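Local coordinates for protein tumor necrosis factor receptor superfamily member 11B (Homo sapiens, PDB 3URF) that acts, through the four N-terminal cysteine-rich repeats held here, as a secreted decoy receptor that neutralizes RANKL in osteoclast formation, at residues D126-N131 / C139-N144; A42-H47 / D57-C62; K6-D11 / L19-P24; S102-F107 / T119-C124. All blocks are in the same frame, centred on the assembly; numbering follows the deposited sequence.

Contact 1. Residues D126-N131 / C139-N144; sequences DGFFSN and CRKHTN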
loop_
_atom_site.group_PDB
_atom_site.type_symbol
_atom_site.label_atom_id
_atom_site.label_comp_id
_atom_site.label_asym_id
_atom_site.label_seq_id
_atom_site.Cartn_x
_atom_site.Cartn_y
_atom_site.Cartn_z
ATOM N N ASP B 126 39.347 -22.225 -22.326
ATOM C CA ASP B 126 40.102 -23.359 -22.811
ATOM C C ASP B 126 41.362 -23.461 -21.965
ATOM O O ASP B 126 42.062 -22.467 -21.762
ATOM C CB ASP B 126 40.432 -23.208 -24.295
ATOM C CG ASP B 126 39.302 -23.685 -25.192
ATOM O OD1 ASP B 126 39.156 -24.918 -25.351
ATOM O OD2 ASP B 126 38.560 -22.831 -25.735
ATOM N N GLY B 127 41.621 -24.654 -21.438
ATOM C CA GLY B 127 42.811 -24.888 -20.641
ATOM C C GLY B 127 42.636 -24.671 -19.148
ATOM O O GLY B 127 43.623 -24.598 -18.414
ATOM N N PHE B 128 41.387 -24.565 -18.696
ATOM C CA PHE B 128 41.086 -24.421 -17.272
ATOM C C PHE B 128 39.982 -25.374 -16.853
ATOM O O PHE B 128 39.430 -26.102 -17.676
ATOM C CB PHE B 128 40.666 -22.993 -16.945
ATOM C CG PHE B 128 41.781 -22.002 -17.031
ATOM C CD1 PHE B 128 42.491 -21.644 -15.900
ATOM C CD2 PHE B 128 42.126 -21.430 -18.248
ATOM C CE1 PHE B 128 43.527 -20.727 -15.973
ATOM C CE2 PHE B 128 43.161 -20.516 -18.331
ATOM C CZ PHE B 128 43.864 -20.165 -17.191
ATOM N N PHE B 129 39.650 -25.356 -15.570
ATOM C CA PHE B 129 38.650 -26.275 -15.055
ATOM C C PHE B 129 38.301 -25.985 -13.589
ATOM O O PHE B 129 38.982 -25.190 -12.921
ATOM C CB PHE B 129 39.162 -27.715 -15.193
ATOM C CG PHE B 129 40.135 -28.109 -14.122
ATOM C CD1 PHE B 129 39.751 -28.963 -13.093
ATOM C CD2 PHE B 129 41.432 -27.606 -14.127
ATOM C CE1 PHE B 129 40.647 -29.321 -12.097
ATOM C CE2 PHE B 129 42.340 -27.959 -13.129
ATOM C CZ PHE B 129 41.945 -28.815 -12.115
ATOM N N SER B 130 37.224 -26.622 -13.122
ATOM C CA SER B 130 36.931 -26.785 -11.695
ATOM C C SER B 130 36.115 -28.062 -11.470
ATOM O O SER B 130 35.087 -28.262 -12.115
ATOM C CB SER B 130 36.197 -25.563 -11.122
ATOM O OG SER B 130 35.641 -24.783 -12.162
ATOM N N ASN B 131 36.575 -28.919 -10.559
ATOM C CA ASN B 131 35.886 -30.186 -10.288
ATOM C C ASN B 131 34.677 -30.087 -9.335
ATOM O O ASN B 131 34.017 -31.090 -9.058
ATOM C CB ASN B 131 36.878 -31.267 -9.805
ATOM C CG ASN B 131 37.575 -30.901 -8.492
ATOM O OD1 ASN B 131 37.026 -30.169 -7.664
ATOM N ND2 ASN B 131 38.790 -31.424 -8.293
ATOM N N CYS B 139 38.734 -20.760 -11.156
ATOM C CA CYS B 139 39.157 -21.684 -12.208
ATOM C C CYS B 139 40.655 -21.914 -12.101
ATOM O O CYS B 139 41.443 -20.971 -12.216
ATOM C CB CYS B 139 38.826 -21.127 -13.597
ATOM S SG CYS B 139 37.095 -21.353 -14.142
ATOM N N ARG B 140 41.040 -23.164 -11.855
ATOM C CA ARG B 140 42.451 -23.552 -11.835
ATOM C C ARG B 140 42.855 -24.070 -13.221
ATOM O O ARG B 140 42.058 -24.705 -13.915
ATOM C CB ARG B 140 42.711 -24.606 -10.743
ATOM C CG ARG B 140 42.739 -24.033 -9.318
ATOM C CD ARG B 140 42.079 -24.960 -8.285
ATOM N NE ARG B 140 41.871 -24.289 -6.998
ATOM C CZ ARG B 140 41.076 -24.747 -6.032
ATOM N NH1 ARG B 140 40.404 -25.882 -6.200
ATOM N NH2 ARG B 140 40.944 -24.071 -4.895
ATOM N N LYS B 141 44.079 -23.787 -13.643
ATOM C CA LYS B 141 44.470 -24.182 -14.989
ATOM C C LYS B 141 44.958 -25.629 -15.064
ATOM O O LYS B 141 45.487 -26.165 -14.091
ATOM C CB LYS B 141 45.495 -23.210 -15.569
ATOM C CG LYS B 141 46.910 -23.706 -15.582
ATOM C CD LYS B 141 47.791 -22.746 -16.369
ATOM C CE LYS B 141 47.270 -22.538 -17.787
ATOM N NZ LYS B 141 48.149 -21.631 -18.586
ATOM N N HIS B 142 44.753 -26.265 -16.215
ATOM C CA HIS B 142 45.158 -27.654 -16.387
ATOM C C HIS B 142 46.584 -27.790 -15.902
ATOM O O HIS B 142 47.460 -27.036 -16.317
ATOM C CB HIS B 142 45.069 -28.083 -17.856
ATOM C CG HIS B 142 43.671 -28.174 -18.381
ATOM N ND1 HIS B 142 42.609 -28.592 -17.606
ATOM C CD2 HIS B 142 43.159 -27.898 -19.603
ATOM C CE1 HIS B 142 41.503 -28.563 -18.328
ATOM N NE2 HIS B 142 41.809 -28.144 -19.543
ATOM N N THR B 143 46.825 -28.734 -15.007
ATOM C CA THR B 143 48.195 -28.996 -14.608
ATOM C C THR B 143 48.994 -29.504 -15.824
ATOM O O THR B 143 48.578 -30.443 -16.512
ATOM C CB THR B 143 48.258 -29.987 -13.431
ATOM O OG1 THR B 143 49.568 -30.567 -13.361
ATOM C CG2 THR B 143 47.247 -31.084 -13.617
ATOM N N ASN B 144 50.123 -28.863 -16.113
ATOM C CA ASN B 144 50.926 -29.291 -17.254
ATOM C C ASN B 144 51.803 -30.497 -16.932
ATOM O O ASN B 144 52.985 -30.357 -16.616
ATOM C CB ASN B 144 51.766 -28.152 -17.832
ATOM C CG ASN B 144 52.544 -28.580 -19.072
ATOM O OD1 ASN B 144 53.769 -28.470 -19.122
ATOM N ND2 ASN B 144 51.830 -29.094 -20.072
HETATM O O HOH W 1 40.084 -27.060 -21.845
#
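Phe129 and Arg140 form the hydrogen-bonded pair at the middle of the contact between 126-131 and 139-144. Phe129 N reaches Arg140 O at 3.0 Å, and Arg140 N returns a bond to Phe129 O at 3.1 Å; both are bent at the hydrogen. A third backbone bond, from His142 N to Gly127 O, is 3.0 Å long and nearly straight at 171°. CA-H...O contacts run beside these bonds, among them Phe128 CA to Arg140 O at 3.5 Å.

Water adds one more polar link. A single molecule accepts from Gly127 N at 2.9 Å and meets His142 NE2 in the plane of the imidazole, so the ring is held from its edge while one face lies over the Gly127 peptide.

Side-chain packing differs on the two faces. Phe128 and Lys141, a non-hydrogen-bonded pair, share one face, the ring running obliquely past the lysine's aliphatic chain. On the other, Phe129 CG sits between the backbone N and the carbonyl carbon (chi1 79°), and the ring presents its edge to Lys141 O. Its plane is only 19° from that of His142, but with centroids 5.8 Å apart the rings barely overlap.

Outside the segments, Ser130 OG bonds to Phe107 O and Cys139 is joined by a disulfide to Cys124. The antiparallel register identifies strands 128-129 and 140-141 as the short, disulfide-anchored beta hairpin that opens the fourth TNFR cysteine-rich repeat.

Contact 2. Residues A42-H47 / D57-C62; sequences APCPDH and DECLYC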
loop_
_atom_site.group_PDB
_atom_site.type_symbol
_atom_site.label_atom_id
_atom_site.label_comp_id
_atom_site.label_asym_id
_atom_site.label_seq_id
_atom_site.Cartn_x
_atom_site.Cartn_y
_atom_site.Cartn_z
ATOM N N ALA B 42 30.334 20.740 21.280
ATOM C CA ALA B 42 29.771 19.804 22.261
ATOM C C ALA B 42 29.804 18.374 21.748
ATOM O O ALA B 42 29.843 18.152 20.543
ATOM C CB ALA B 42 28.355 20.196 22.606
ATOM N N PRO B 43 29.774 17.395 22.660
ATOM C CA PRO B 43 29.704 16.006 22.199
ATOM C C PRO B 43 28.319 15.711 21.633
ATOM O O PRO B 43 27.333 16.372 21.987
ATOM C CB PRO B 43 29.926 15.188 23.480
ATOM C CG PRO B 43 30.371 16.158 24.518
ATOM C CD PRO B 43 29.807 17.490 24.124
ATOM N N CYS B 44 28.254 14.726 20.750
ATOM C CA CYS B 44 26.988 14.313 20.192
ATOM C C CYS B 44 26.141 13.697 21.298
ATOM O O CYS B 44 26.672 13.192 22.276
ATOM C CB CYS B 44 27.236 13.319 19.057
ATOM S SG CYS B 44 28.065 14.047 17.600
ATOM N N PRO B 45 24.814 13.778 21.169
ATOM C CA PRO B 45 23.879 13.042 22.040
ATOM C C PRO B 45 24.023 11.513 21.977
ATOM O O PRO B 45 24.785 10.974 21.166
ATOM C CB PRO B 45 22.521 13.465 21.507
ATOM C CG PRO B 45 22.760 14.861 20.993
ATOM C CD PRO B 45 24.148 14.857 20.420
ATOM N N ASP B 46 23.264 10.819 22.823
ATOM C CA ASP B 46 23.471 9.387 23.058
ATOM C C ASP B 46 23.379 8.474 21.826
ATOM O O ASP B 46 24.035 7.428 21.785
ATOM C CB ASP B 46 22.550 8.871 24.172
ATOM C CG ASP B 46 22.729 7.371 24.445
ATOM O OD1 ASP B 46 23.836 6.832 24.223
ATOM O OD2 ASP B 46 21.755 6.728 24.899
ATOM N N HIS B 47 22.585 8.827 20.823
ATOM C CA HIS B 47 22.496 7.906 19.686
ATOM C C HIS B 47 23.021 8.469 18.381
ATOM O O HIS B 47 22.882 7.842 17.333
ATOM C CB HIS B 47 21.083 7.311 19.548
ATOM C CG HIS B 47 20.664 6.520 20.747
ATOM N ND1 HIS B 47 21.049 5.207 20.947
ATOM C CD2 HIS B 47 19.946 6.874 21.844
ATOM C CE1 HIS B 47 20.561 4.781 22.100
ATOM N NE2 HIS B 47 19.886 5.771 22.662
ATOM N N ASP B 57 25.676 22.309 13.083
ATOM C CA ASP B 57 25.170 22.469 14.438
ATOM C C ASP B 57 24.499 21.191 14.909
ATOM O O ASP B 57 24.230 21.017 16.096
ATOM C CB ASP B 57 24.182 23.637 14.504
ATOM C CG ASP B 57 23.141 23.594 13.389
ATOM O OD1 ASP B 57 22.007 23.116 13.636
ATOM O OD2 ASP B 57 23.462 24.047 12.265
ATOM N N GLU B 58 24.228 20.293 13.969
ATOM C CA GLU B 58 23.503 19.071 14.285
ATOM C C GLU B 58 24.361 17.830 14.083
ATOM O O GLU B 58 25.306 17.828 13.298
ATOM C CB GLU B 58 22.226 18.974 13.448
ATOM C CG GLU B 58 21.260 20.120 13.676
ATOM C CD GLU B 58 19.829 19.646 13.847
ATOM O OE1 GLU B 58 19.027 20.381 14.463
ATOM O OE2 GLU B 58 19.507 18.539 13.363
ATOM N N CYS B 59 24.023 16.780 14.814
ATOM C CA CYS B 59 24.719 15.509 14.729
ATOM C C CYS B 59 23.887 14.515 13.893
ATOM O O CYS B 59 22.762 14.816 13.475
ATOM C CB CYS B 59 24.944 14.960 16.144
ATOM S SG CYS B 59 26.580 15.267 16.881
ATOM N N LEU B 60 24.433 13.328 13.659
ATOM C CA LEU B 60 23.740 12.319 12.863
ATOM C C LEU B 60 23.220 11.126 13.682
ATOM O O LEU B 60 23.903 10.614 14.582
ATOM C CB LEU B 60 24.659 11.833 11.746
ATOM C CG LEU B 60 24.316 12.261 10.311
ATOM C CD1 LEU B 60 23.538 13.569 10.273
ATOM C CD2 LEU B 60 25.576 12.335 9.458
ATOM N N TYR B 61 22.009 10.679 13.360
ATOM C CA TYR B 61 21.414 9.538 14.057
ATOM C C TYR B 61 21.992 8.219 13.554
ATOM O O TYR B 61 22.163 8.015 12.350
ATOM C CB TYR B 61 19.898 9.557 13.917
ATOM C CG TYR B 61 19.161 8.476 14.668
ATOM C CD1 TYR B 61 18.369 7.554 13.994
ATOM C CD2 TYR B 61 19.234 8.389 16.047
ATOM C CE1 TYR B 61 17.685 6.566 14.671
ATOM C CE2 TYR B 61 18.546 7.405 16.734
ATOM C CZ TYR B 61 17.775 6.493 16.042
ATOM O OH TYR B 61 17.090 5.512 16.728
ATOM N N CYS B 62 22.322 7.341 14.494
ATOM C CA CYS B 62 22.866 6.040 14.163
ATOM C C CYS B 62 21.786 5.155 13.569
ATOM O O CYS B 62 20.701 5.005 14.133
ATOM C CB CYS B 62 23.485 5.396 15.396
ATOM S SG CYS B 62 24.937 6.280 15.990
#
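Cys62 N donates to His47 O over 2.9 Å with an N-H...O angle of 152°, the single hydrogen bond between 42-47 and 57-62. The exact place of the carbonyl oxygen is doubtful, because the model sets it too near the Cys62 sulfur. Beside this bond, His47 CB lies against the Tyr61 ring, 3.8 Å from CE2. Tyr61 CG is anti to its backbone N (chi1 -176°), and the ring end comes nearer to 42-47; the imidazole of His47 leads away from 57-62.

At the other end the link is covalent: Cys44 SG and Cys59 SG are 2.1 Å apart, with a chi3 of -67°. Pro45 CD approaches the Cys59 sulfur at 4.3 Å. Cys44 and Cys59 are the first and second cysteines of the second TNFR-Cys repeat, whose six cysteines pair 1-2, 3-5 and 4-6, as is usual in this receptor family. Cys62 is the third and is bonded to Cys76.

The rings of Tyr48 and Tyr61 meet. Outside the two segments, a basic side chain of another protein in the assembly packs on His47 and Tyr61, and a basic side chain of a further chain pairs with Glu58 OE1.

Contact 3. Residues K6-D11 / L19-P24; sequences KYLHYD and LCDKCP
His9 and Cys20 make the close-packed part of the contact between 6-11 and 19-24. Cys20 N bonds to His9 O at 2.7 Å, nearly straight at 174°. In return both His9 N and His9 ND1 donate to Cys20 O, which lies near the imidazole plane; the ND1 bond measures 2.9 Å, but the position of that oxygen is less certain. His9 CG occupies the crowded position between the backbone N and the carbonyl carbon (chi1 70°), and the ring atoms ND1 and CE1 lie beside Cys20. Asp11 CB touches the Cys20 sulfur, itself disulfide-bonded to Cys33.

The paired strands 8-10 and 19-21 build the beta hairpin at the start of the first TNFR-Cys repeat, their directions 134° apart. Beyond Asp21, Lys22 N donates to Tyr7 O at 2.9 Å and continues the pairing.

Toward solvent the contact is looser and carried by side chains. The exposed Lys6, its chain bent at chi2 and chi3, brings NZ to Asp21, where it meets the syn lone pair of OD2 at 2.9 Å in a salt bridge. Leu8 and the exposed Leu19 cross at about a right angle, Leu8 CD2 standing 3.5 Å from Leu19 CB, whereas the bridge from Tyr10 to Leu19 is too loose to count as firm pairing.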
loop_
_atom_site.group_PDB
_atom_site.type_symbol
_atom_site.label_atom_id
_atom_site.label_comp_id
_atom_site.label_asym_id
_atom_site.label_seq_id
_atom_site.Cartn_x
_atom_site.Cartn_y
_atom_site.Cartn_z
ATOM N N LYS B 6 44.509 22.165 13.755
ATOM C CA LYS B 6 43.320 21.401 14.080
ATOM C C LYS B 6 42.363 21.604 12.910
ATOM O O LYS B 6 41.450 20.809 12.684
ATOM C CB LYS B 6 42.697 21.905 15.377
ATOM C CG LYS B 6 43.671 21.959 16.523
ATOM C CD LYS B 6 43.412 23.174 17.408
ATOM C CE LYS B 6 43.750 24.480 16.689
ATOM N NZ LYS B 6 43.589 25.659 17.593
ATOM N N TYR B 7 42.601 22.677 12.163
ATOM C CA TYR B 7 41.858 22.992 10.946
ATOM C C TYR B 7 40.811 24.056 11.203
ATOM O O TYR B 7 39.986 23.935 12.112
ATOM C CB TYR B 7 41.249 21.747 10.287
ATOM C CG TYR B 7 41.929 21.356 8.983
ATOM C CD1 TYR B 7 41.181 21.034 7.849
ATOM C CD2 TYR B 7 43.319 21.327 8.879
ATOM C CE1 TYR B 7 41.805 20.680 6.646
ATOM C CE2 TYR B 7 43.949 20.976 7.680
ATOM C CZ TYR B 7 43.188 20.653 6.568
ATOM O OH TYR B 7 43.811 20.305 5.384
ATOM N N LEU B 8 40.872 25.107 10.391
ATOM C CA LEU B 8 40.067 26.304 10.595
ATOM C C LEU B 8 39.107 26.575 9.429
ATOM O O LEU B 8 39.132 25.879 8.414
ATOM C CB LEU B 8 40.974 27.518 10.863
ATOM C CG LEU B 8 41.844 27.472 12.133
ATOM C CD1 LEU B 8 43.171 26.770 11.886
ATOM C CD2 LEU B 8 42.091 28.864 12.714
ATOM N N HIS B 9 38.248 27.575 9.591
ATOM C CA HIS B 9 37.303 27.949 8.545
ATOM C C HIS B 9 36.807 29.382 8.755
ATOM O O HIS B 9 36.929 29.935 9.851
ATOM C CB HIS B 9 36.134 26.953 8.479
ATOM C CG HIS B 9 35.200 27.024 9.652
ATOM N ND1 HIS B 9 35.633 26.948 10.960
ATOM C CD2 HIS B 9 33.853 27.154 9.711
ATOM C CE1 HIS B 9 34.594 27.034 11.774
ATOM N NE2 HIS B 9 33.502 27.159 11.041
ATOM N N TYR B 10 36.263 29.981 7.698
ATOM C CA TYR B 10 35.764 31.349 7.759
ATOM C C TYR B 10 34.483 31.425 8.571
ATOM O O TYR B 10 33.695 30.481 8.593
ATOM C CB TYR B 10 35.420 31.836 6.360
ATOM C CG TYR B 10 33.969 31.570 6.008
ATOM C CD1 TYR B 10 33.569 30.335 5.506
ATOM C CD2 TYR B 10 32.993 32.549 6.201
ATOM C CE1 TYR B 10 32.244 30.089 5.190
ATOM C CE2 TYR B 10 31.665 32.312 5.890
ATOM C CZ TYR B 10 31.297 31.082 5.385
ATOM O OH TYR B 10 29.979 30.839 5.071
ATOM N N ASP B 11 34.244 32.565 9.203
ATOM C CA ASP B 11 32.935 32.785 9.796
ATOM C C ASP B 11 32.350 34.121 9.370
ATOM O O ASP B 11 31.234 34.184 8.849
ATOM C CB ASP B 11 32.988 32.693 11.315
ATOM C CG ASP B 11 31.610 32.592 11.929
ATOM O OD1 ASP B 11 30.722 32.022 11.263
ATOM O OD2 ASP B 11 31.411 33.083 13.062
ATOM N N LEU B 19 39.073 33.184 11.219
ATOM C CA LEU B 19 39.512 31.797 11.158
ATOM C C LEU B 19 39.089 31.072 12.432
ATOM O O LEU B 19 39.695 31.233 13.495
ATOM C CB LEU B 19 41.031 31.710 10.972
ATOM C CG LEU B 19 41.544 31.647 9.531
ATOM C CD1 LEU B 19 41.279 30.281 8.895
ATOM C CD2 LEU B 19 40.923 32.758 8.703
ATOM N N CYS B 20 38.030 30.282 12.312
ATOM C CA CYS B 20 37.496 29.529 13.428
ATOM C C CYS B 20 37.940 28.094 13.295
ATOM O O CYS B 20 38.165 27.611 12.194
ATOM C CB CYS B 20 35.971 29.574 13.405
ATOM S SG CYS B 20 35.288 31.233 13.266
ATOM N N ASP B 21 38.051 27.401 14.417
ATOM C CA ASP B 21 38.359 25.986 14.391
ATOM C C ASP B 21 37.151 25.178 13.967
ATOM O O ASP B 21 36.006 25.578 14.196
ATOM C CB ASP B 21 38.822 25.523 15.762
ATOM C CG ASP B 21 40.307 25.661 15.938
ATOM O OD1 ASP B 21 41.003 25.876 14.918
ATOM O OD2 ASP B 21 40.779 25.540 17.088
ATOM N N LYS B 22 37.413 24.040 13.338
ATOM C CA LYS B 22 36.353 23.105 12.989
ATOM C C LYS B 22 36.065 22.183 14.169
ATOM O O LYS B 22 36.875 22.064 15.093
ATOM C CB LYS B 22 36.735 22.287 11.755
ATOM C CG LYS B 22 36.368 22.950 10.438
ATOM C CD LYS B 22 36.739 22.066 9.267
ATOM C CE LYS B 22 35.789 22.273 8.102
ATOM N NZ LYS B 22 35.864 21.157 7.113
ATOM N N CYS B 23 34.903 21.542 14.148
ATOM C CA CYS B 23 34.546 20.636 15.222
ATOM C C CYS B 23 34.982 19.227 14.886
ATOM O O CYS B 23 34.760 18.728 13.776
ATOM C CB CYS B 23 33.051 20.701 15.525
ATOM S SG CYS B 23 32.531 22.203 16.409
ATOM N N PRO B 24 35.617 18.579 15.857
ATOM C CA PRO B 24 36.126 17.212 15.737
ATOM C C PRO B 24 35.010 16.177 15.595
ATOM O O PRO B 24 33.872 16.382 16.060
ATOM C CB PRO B 24 36.842 16.979 17.072
ATOM C CG PRO B 24 36.838 18.303 17.794
ATOM C CD PRO B 24 35.732 19.109 17.223
#

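Contact 4. Residues S102-F107 / T119-C124; sequences SCPPGF and TVCKRC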
loop_
_atom_site.group_PDB
_atom_site.type_symbol
_atom_site.label_atom_id
_atom_site.label_comp_id
_atom_site.label_asym_id
_atom_site.label_seq_id
_atom_site.Cartn_x
_atom_site.Cartn_y
_atom_site.Cartn_z
ATOM N N SER B 102 26.530 -20.420 -5.675
ATOM C CA SER B 102 27.490 -21.504 -5.815
ATOM C C SER B 102 27.917 -21.587 -7.273
ATOM O O SER B 102 27.081 -21.601 -8.172
ATOM C CB SER B 102 26.878 -22.830 -5.363
ATOM O OG SER B 102 27.475 -23.273 -4.160
ATOM N N CYS B 103 29.219 -21.611 -7.517
ATOM C CA CYS B 103 29.708 -21.776 -8.880
ATOM C C CYS B 103 29.674 -23.257 -9.241
ATOM O O CYS B 103 30.342 -24.074 -8.601
ATOM C CB CYS B 103 31.115 -21.207 -9.023
ATOM S SG CYS B 103 31.342 -20.219 -10.496
ATOM N N PRO B 104 28.877 -23.605 -10.261
ATOM C CA PRO B 104 28.583 -24.991 -10.641
ATOM C C PRO B 104 29.846 -25.828 -10.809
ATOM O O PRO B 104 30.931 -25.282 -11.055
ATOM C CB PRO B 104 27.872 -24.841 -11.988
ATOM C CG PRO B 104 27.287 -23.473 -11.957
ATOM C CD PRO B 104 28.247 -22.633 -11.171
ATOM N N PRO B 105 29.711 -27.154 -10.681
ATOM C CA PRO B 105 30.877 -28.022 -10.861
ATOM C C PRO B 105 31.561 -27.741 -12.189
ATOM O O PRO B 105 32.594 -28.337 -12.469
ATOM C CB PRO B 105 30.275 -29.430 -10.857
ATOM C CG PRO B 105 29.014 -29.297 -10.052
ATOM C CD PRO B 105 28.488 -27.912 -10.357
ATOM N N GLY B 106 31.000 -26.844 -12.995
ATOM C CA GLY B 106 31.602 -26.529 -14.275
ATOM C C GLY B 106 32.438 -25.261 -14.264
ATOM O O GLY B 106 33.424 -25.158 -15.003
ATOM N N PHE B 107 32.058 -24.316 -13.401
ATOM C CA PHE B 107 32.534 -22.937 -13.488
ATOM C C PHE B 107 33.391 -22.516 -12.300
ATOM O O PHE B 107 33.541 -23.273 -11.342
ATOM C CB PHE B 107 31.331 -22.001 -13.570
ATOM C CG PHE B 107 30.408 -22.295 -14.713
ATOM C CD1 PHE B 107 30.049 -21.296 -15.606
ATOM C CD2 PHE B 107 29.902 -23.574 -14.902
ATOM C CE1 PHE B 107 29.196 -21.565 -16.664
ATOM C CE2 PHE B 107 29.060 -23.849 -15.957
ATOM C CZ PHE B 107 28.705 -22.842 -16.842
ATOM N N THR B 119 28.772 -13.595 -5.323
ATOM C CA THR B 119 29.948 -14.094 -6.012
ATOM C C THR B 119 29.563 -14.191 -7.481
ATOM O O THR B 119 28.483 -14.678 -7.824
ATOM C CB THR B 119 30.475 -15.440 -5.440
ATOM O OG1 THR B 119 29.640 -16.522 -5.862
ATOM C CG2 THR B 119 30.496 -15.403 -3.930
ATOM N N VAL B 120 30.432 -13.670 -8.338
ATOM C CA VAL B 120 30.223 -13.716 -9.778
ATOM C C VAL B 120 30.927 -14.931 -10.368
ATOM O O VAL B 120 32.140 -15.091 -10.213
ATOM C CB VAL B 120 30.792 -12.452 -10.456
ATOM C CG1 VAL B 120 30.474 -12.445 -11.956
ATOM C CG2 VAL B 120 30.276 -11.198 -9.762
ATOM N N CYS B 121 30.172 -15.781 -11.051
ATOM C CA CYS B 121 30.764 -16.948 -11.689
ATOM C C CYS B 121 30.992 -16.711 -13.181
ATOM O O CYS B 121 30.474 -15.752 -13.743
ATOM C CB CYS B 121 29.913 -18.193 -11.423
ATOM S SG CYS B 121 30.085 -18.808 -9.715
ATOM N N LYS B 122 31.800 -17.566 -13.803
ATOM C CA LYS B 122 32.066 -17.512 -15.244
ATOM C C LYS B 122 32.423 -18.903 -15.747
ATOM O O LYS B 122 32.519 -19.845 -14.966
ATOM C CB LYS B 122 33.211 -16.543 -15.563
ATOM C CG LYS B 122 32.791 -15.302 -16.343
ATOM C CD LYS B 122 33.435 -15.251 -17.734
ATOM C CE LYS B 122 32.861 -14.113 -18.595
ATOM N NZ LYS B 122 33.342 -14.139 -20.014
ATOM N N ARG B 123 32.622 -19.040 -17.050
ATOM C CA ARG B 123 33.015 -20.332 -17.592
ATOM C C ARG B 123 34.525 -20.486 -17.616
ATOM O O ARG B 123 35.249 -19.528 -17.882
ATOM C CB ARG B 123 32.456 -20.534 -18.992
ATOM C CG ARG B 123 31.005 -20.914 -18.995
ATOM C CD ARG B 123 30.775 -22.162 -19.816
ATOM N NE ARG B 123 29.354 -22.483 -19.879
ATOM C CZ ARG B 123 28.827 -23.349 -20.738
ATOM N NH1 ARG B 123 29.612 -23.974 -21.612
ATOM N NH2 ARG B 123 27.518 -23.586 -20.730
ATOM N N CYS B 124 34.993 -21.697 -17.332
ATOM C CA CYS B 124 36.421 -21.989 -17.393
ATOM C C CYS B 124 36.921 -22.021 -18.842
ATOM O O CYS B 124 36.593 -22.938 -19.598
ATOM C CB CYS B 124 36.733 -23.308 -16.674
ATOM S SG CYS B 124 36.653 -23.220 -14.859
HETATM O O HOH W 2 32.851 -23.441 -16.690
#
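Cys103 and Cys121 are joined SG to SG at 2.0 Å, and this disulfide is the covalent link between 102-107 and 119-124. Its torsion is far from the usual right angle, and at this resolution the detailed shape of the bridge remains doubtful. Pro104 CD lies 4.5 Å from the Cys121 sulfur and borders the bond.

The second direct contact brings the Phe107 ring against Arg123. The arginine chain passes obliquely, its CD and NE lying beside CE1 and CZ of the ring, with Arg123 CD 3.7 Å from Phe107 CZ. The guanidinium plane is turned 84° from the ring, and the two planes do not stack; the closest approach in the model is doubtful.

No direct hydrogen bond spans the segments; a water does so instead, donating to Gly106 O and accepting from Cys124 N at 2.8 Å. The same water sits 3.3 Å above one face of the Phe107 ring, offset toward its rim.

A type I turn from Pro104 to Phe107 leads into the ring, closed by Phe107 N donating to Pro104 O at 2.8 Å. The turn belongs to the third TNFR-Cys repeat, and 119-124 runs on to Cys124, the start of the fourth. Cys103 has backbone bonding with Ser134, while strand 120-123 runs antiparallel to strand 107-111, Val120 pairing with Val110 and Gln111 and Lys122 with Gly108.

From the N terminus, contact 3 closes the short hairpin loop between 6-11 and 19-24 in the first repeat. Contact 2 follows, its disulfide closing the loop from 42-47 to 57-62 in the second; their centres are about 19 Å apart and their nearest atoms about 6 Å, without touching. Contact 4 then closes a loop in the third repeat and reaches the first cysteine of the fourth, whose hairpin contact 1 closes. All four are in series, none enclosing or crossing another. Contacts 4 and 1 touch: Ser130-Phe107 joins the third repeat to the fourth, while Cys124-Cys139 ties the end of 119-124 to the hairpin within the fourth. Contacts 3 and 2 lie across the chain's centre from them.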